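Local coordinates for protein putative phthiocerol dimycocerosate transporter LppX (Mycobacterium tuberculosis, PDB 2BYO) that probably carries phthiocerol dimycocerosates from the cell membrane to the outer membrane, holding lipid in a large hydrophobic cavity of its U-shaped beta-half-barrel, at residues T48-G56 with D187-L195. Residues are numbered along the deposited sequence; the frame is centred on the assembly and turned at random.
With LNL (alpha-linolenic acid), chain K.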
loop_
_atom_site.group_PDB
_atom_site.type_symbol
_atom_site.label_atom_id
_atom_site.label_comp_id
_atom_site.label_asym_id
_atom_site.label_seq_id
_atom_site.Cartn_x
_atom_site.Cartn_y
_atom_site.Cartn_z
ATOM N N THR A 48 -12.234 0.491 4.647
ATOM C CA THR A 48 -13.471 0.489 5.415
ATOM C C THR A 48 -13.606 1.849 6.101
ATOM O O THR A 48 -12.613 2.562 6.299
ATOM C CB THR A 48 -13.495 -0.594 6.516
ATOM O OG1 THR A 48 -12.540 -0.265 7.525
ATOM C CG2 THR A 48 -13.161 -1.975 5.956
ATOM N N GLY A 49 -14.840 2.189 6.476
ATOM C CA GLY A 49 -15.114 3.433 7.167
ATOM C C GLY A 49 -14.885 4.605 6.245
ATOM O O GLY A 49 -15.248 4.557 5.076
ATOM N N LYS A 50 -14.267 5.655 6.771
ATOM C CA LYS A 50 -14.044 6.868 6.005
ATOM C C LYS A 50 -12.558 7.177 5.927
ATOM O O LYS A 50 -11.899 7.411 6.946
ATOM C CB LYS A 50 -14.834 8.022 6.617
ATOM C CG LYS A 50 -16.323 7.859 6.377
ATOM C CD LYS A 50 -17.136 9.009 6.923
ATOM C CE LYS A 50 -18.565 8.966 6.375
ATOM N NZ LYS A 50 -18.587 9.008 4.870
ATOM N N VAL A 51 -12.040 7.118 4.703
ATOM C CA VAL A 51 -10.655 7.413 4.405
ATOM C C VAL A 51 -10.633 8.538 3.375
ATOM O O VAL A 51 -11.086 8.359 2.245
ATOM C CB VAL A 51 -9.945 6.165 3.846
ATOM C CG1 VAL A 51 -8.553 6.515 3.322
ATOM C CG2 VAL A 51 -9.877 5.072 4.920
ATOM N N ASP A 52 -10.110 9.693 3.779
ATOM C CA ASP A 52 -10.071 10.890 2.936
ATOM C C ASP A 52 -8.655 11.193 2.430
ATOM O O ASP A 52 -8.445 12.188 1.740
ATOM C CB ASP A 52 -10.586 12.097 3.733
ATOM C CG ASP A 52 -12.074 12.013 4.047
ATOM O OD1 ASP A 52 -12.864 11.624 3.155
ATOM O OD2 ASP A 52 -12.471 12.375 5.180
ATOM N N SER A 53 -7.696 10.336 2.765
ATOM C CA SER A 53 -6.283 10.618 2.528
ATOM C C SER A 53 -5.713 10.006 1.247
ATOM O O SER A 53 -4.515 10.119 0.994
ATOM C CB SER A 53 -5.459 10.140 3.726
ATOM O OG SER A 53 -5.585 8.742 3.911
ATOM N N LEU A 54 -6.549 9.358 0.442
ATOM C CA LEU A 54 -6.088 8.807 -0.831
ATOM C C LEU A 54 -6.658 9.586 -2.011
ATOM O O LEU A 54 -7.006 9.005 -3.035
ATOM C CB LEU A 54 -6.456 7.324 -0.938
ATOM C CG LEU A 54 -5.972 6.410 0.186
ATOM C CD1 LEU A 54 -6.443 4.999 -0.093
ATOM C CD2 LEU A 54 -4.455 6.461 0.328
ATOM N N LEU A 55 -6.744 10.905 -1.858
ATOM C CA LEU A 55 -7.206 11.797 -2.921
ATOM C C LEU A 55 -8.642 11.509 -3.385
ATOM O O LEU A 55 -8.996 11.808 -4.529
ATOM C CB LEU A 55 -6.244 11.742 -4.122
ATOM C CG LEU A 55 -4.752 11.919 -3.835
ATOM C CD1 LEU A 55 -3.947 11.748 -5.113
ATOM C CD2 LEU A 55 -4.485 13.268 -3.218
ATOM N N GLY A 56 -9.460 10.945 -2.494
ATOM C CA GLY A 56 -10.856 10.608 -2.801
ATOM C C GLY A 56 -11.079 9.197 -3.337
ATOM O O GLY A 56 -12.220 8.806 -3.617
ATOM N N ASP A 187 -5.140 0.592 10.654
ATOM C CA ASP A 187 -6.407 0.989 11.237
ATOM C C ASP A 187 -6.199 2.416 11.669
ATOM O O ASP A 187 -5.504 2.679 12.645
ATOM C CB ASP A 187 -6.746 0.086 12.420
ATOM C CG ASP A 187 -7.873 0.625 13.283
ATOM O OD1 ASP A 187 -8.762 1.372 12.793
ATOM O OD2 ASP A 187 -7.868 0.271 14.480
ATOM N N LEU A 188 -6.769 3.326 10.891
ATOM C CA LEU A 188 -6.729 4.730 11.181
ATOM C C LEU A 188 -7.926 4.973 12.111
ATOM O O LEU A 188 -8.762 4.093 12.299
ATOM C CB LEU A 188 -6.829 5.537 9.883
ATOM C CG LEU A 188 -5.851 5.118 8.768
ATOM C CD1 LEU A 188 -6.300 5.649 7.404
ATOM C CD2 LEU A 188 -4.436 5.583 9.083
ATOM N N GLY A 189 -8.011 6.138 12.716
ATOM C CA GLY A 189 -9.130 6.397 13.634
ATOM C C GLY A 189 -10.481 6.210 12.950
ATOM O O GLY A 189 -11.322 5.426 13.408
ATOM N N SER A 190 -10.653 6.900 11.826
ATOM C CA SER A 190 -11.919 6.962 11.106
ATOM C C SER A 190 -12.179 5.769 10.185
ATOM O O SER A 190 -13.318 5.527 9.779
ATOM C CB SER A 190 -11.936 8.234 10.253
ATOM O OG SER A 190 -10.822 8.228 9.359
ATOM N N GLY A 191 -11.127 5.051 9.818
ATOM C CA GLY A 191 -11.260 3.954 8.864
ATOM C C GLY A 191 -10.002 3.132 8.770
ATOM O O GLY A 191 -9.125 3.224 9.622
ATOM N N SER A 192 -9.921 2.308 7.735
ATOM C CA SER A 192 -8.758 1.456 7.543
ATOM C C SER A 192 -8.408 1.379 6.073
ATOM O O SER A 192 -9.257 1.610 5.208
ATOM C CB SER A 192 -9.021 0.052 8.092
ATOM O OG SER A 192 -10.076 -0.555 7.370
ATOM N N ILE A 193 -7.139 1.087 5.812
ATOM C CA ILE A 193 -6.631 0.905 4.455
ATOM C C ILE A 193 -5.951 -0.449 4.408
ATOM O O ILE A 193 -5.174 -0.800 5.302
ATOM C CB ILE A 193 -5.620 1.993 4.048
ATOM C CG1 ILE A 193 -6.220 3.384 4.231
ATOM C CG2 ILE A 193 -5.178 1.798 2.588
ATOM C CD1 ILE A 193 -5.226 4.534 4.050
ATOM N N GLN A 194 -6.260 -1.212 3.366
ATOM C CA GLN A 194 -5.691 -2.527 3.179
ATOM C C GLN A 194 -5.105 -2.601 1.781
ATOM O O GLN A 194 -5.753 -2.208 0.804
ATOM C CB GLN A 194 -6.777 -3.571 3.300
ATOM C CG GLN A 194 -6.292 -4.996 3.058
ATOM C CD GLN A 194 -7.455 -5.937 2.946
ATOM O OE1 GLN A 194 -8.031 -6.094 1.865
ATOM N NE2 GLN A 194 -7.853 -6.520 4.069
ATOM N N LEU A 195 -3.888 -3.109 1.693
ATOM C CA LEU A 195 -3.202 -3.228 0.425
ATOM C C LEU A 195 -2.775 -4.666 0.236
ATOM O O LEU A 195 -2.031 -5.213 1.046
ATOM C CB LEU A 195 -2.003 -2.289 0.406
ATOM C CG LEU A 195 -1.381 -2.139 -0.970
ATOM C CD1 LEU A 195 -0.887 -0.716 -1.155
ATOM C CD2 LEU A 195 -0.259 -3.166 -1.201
HETATM O O1 LNL K . 1.462 6.538 -5.684
HETATM C C1 LNL K . 0.799 5.839 -6.488
HETATM O O2 LNL K . -0.454 5.870 -6.513
HETATM C C2 LNL K . 1.533 4.948 -7.474
HETATM C C3 LNL K . 1.625 3.507 -6.987
HETATM C C4 LNL K . 0.336 2.716 -7.237
HETATM C C5 LNL K . -0.471 2.351 -5.980
HETATM C C6 LNL K . 0.365 1.794 -4.814
HETATM C C7 LNL K . -0.346 2.009 -3.475
HETATM C C8 LNL K . -0.002 3.348 -2.814
HETATM C C9 LNL K . 0.000 3.256 -1.285
HETATM C C10 LNL K . -1.174 3.973 -0.621
HETATM C C11 LNL K . -2.258 2.969 -0.282
HETATM C C12 LNL K . -2.195 2.129 0.761
HETATM C C13 LNL K . -1.040 2.085 1.745
HETATM C C14 LNL K . -0.969 0.734 2.458
HETATM C C15 LNL K . -1.751 0.682 3.772
HETATM C C16 LNL K . -1.038 -0.174 4.819
HETATM C C17 LNL K . 0.167 0.545 5.433
HETATM C C18 LNL K . 0.802 -0.227 6.574
#
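The peptide group between S192 and I193 has the CG2 methyl of V51 over one face, 3.5 Å from S192 O, while T48 N reaches the same oxygen from a direction tilted toward the opposite face. On that opposite side the hydroxyls T48 OG1 and S192 OG meet tip to tip at 2.5 Å, a doubtfully short separation; the proton could sit on either oxygen. T48 and S192 form an antiparallel hydrogen-bonded pair, completed by S192 N to T48 O (3.1 Å); this joins strands 40-49 and 191-198, first and last in chain order but neighbours in the half-barrel sheet. Beyond the strand end, K50 N points almost straight (178°) at S190 O but lies above that carbonyl's plane. S190 OG, held between its backbone N and carbonyl carbon (chi1 58°), returns a 2.8 Å bond to K50 O. Inward, V51 crosses I193 at about a right angle, CG1 3.9 Å from CD1. I193 turns CG2 away from its backbone N and against alpha-linolenic acid, 3.5 Å from C12, while CG1 and CD1 face V51. The contact thus separates its chemistry: hydroxyls on one side of the sheet, and on the other aliphatic branches suited to an acyl chain.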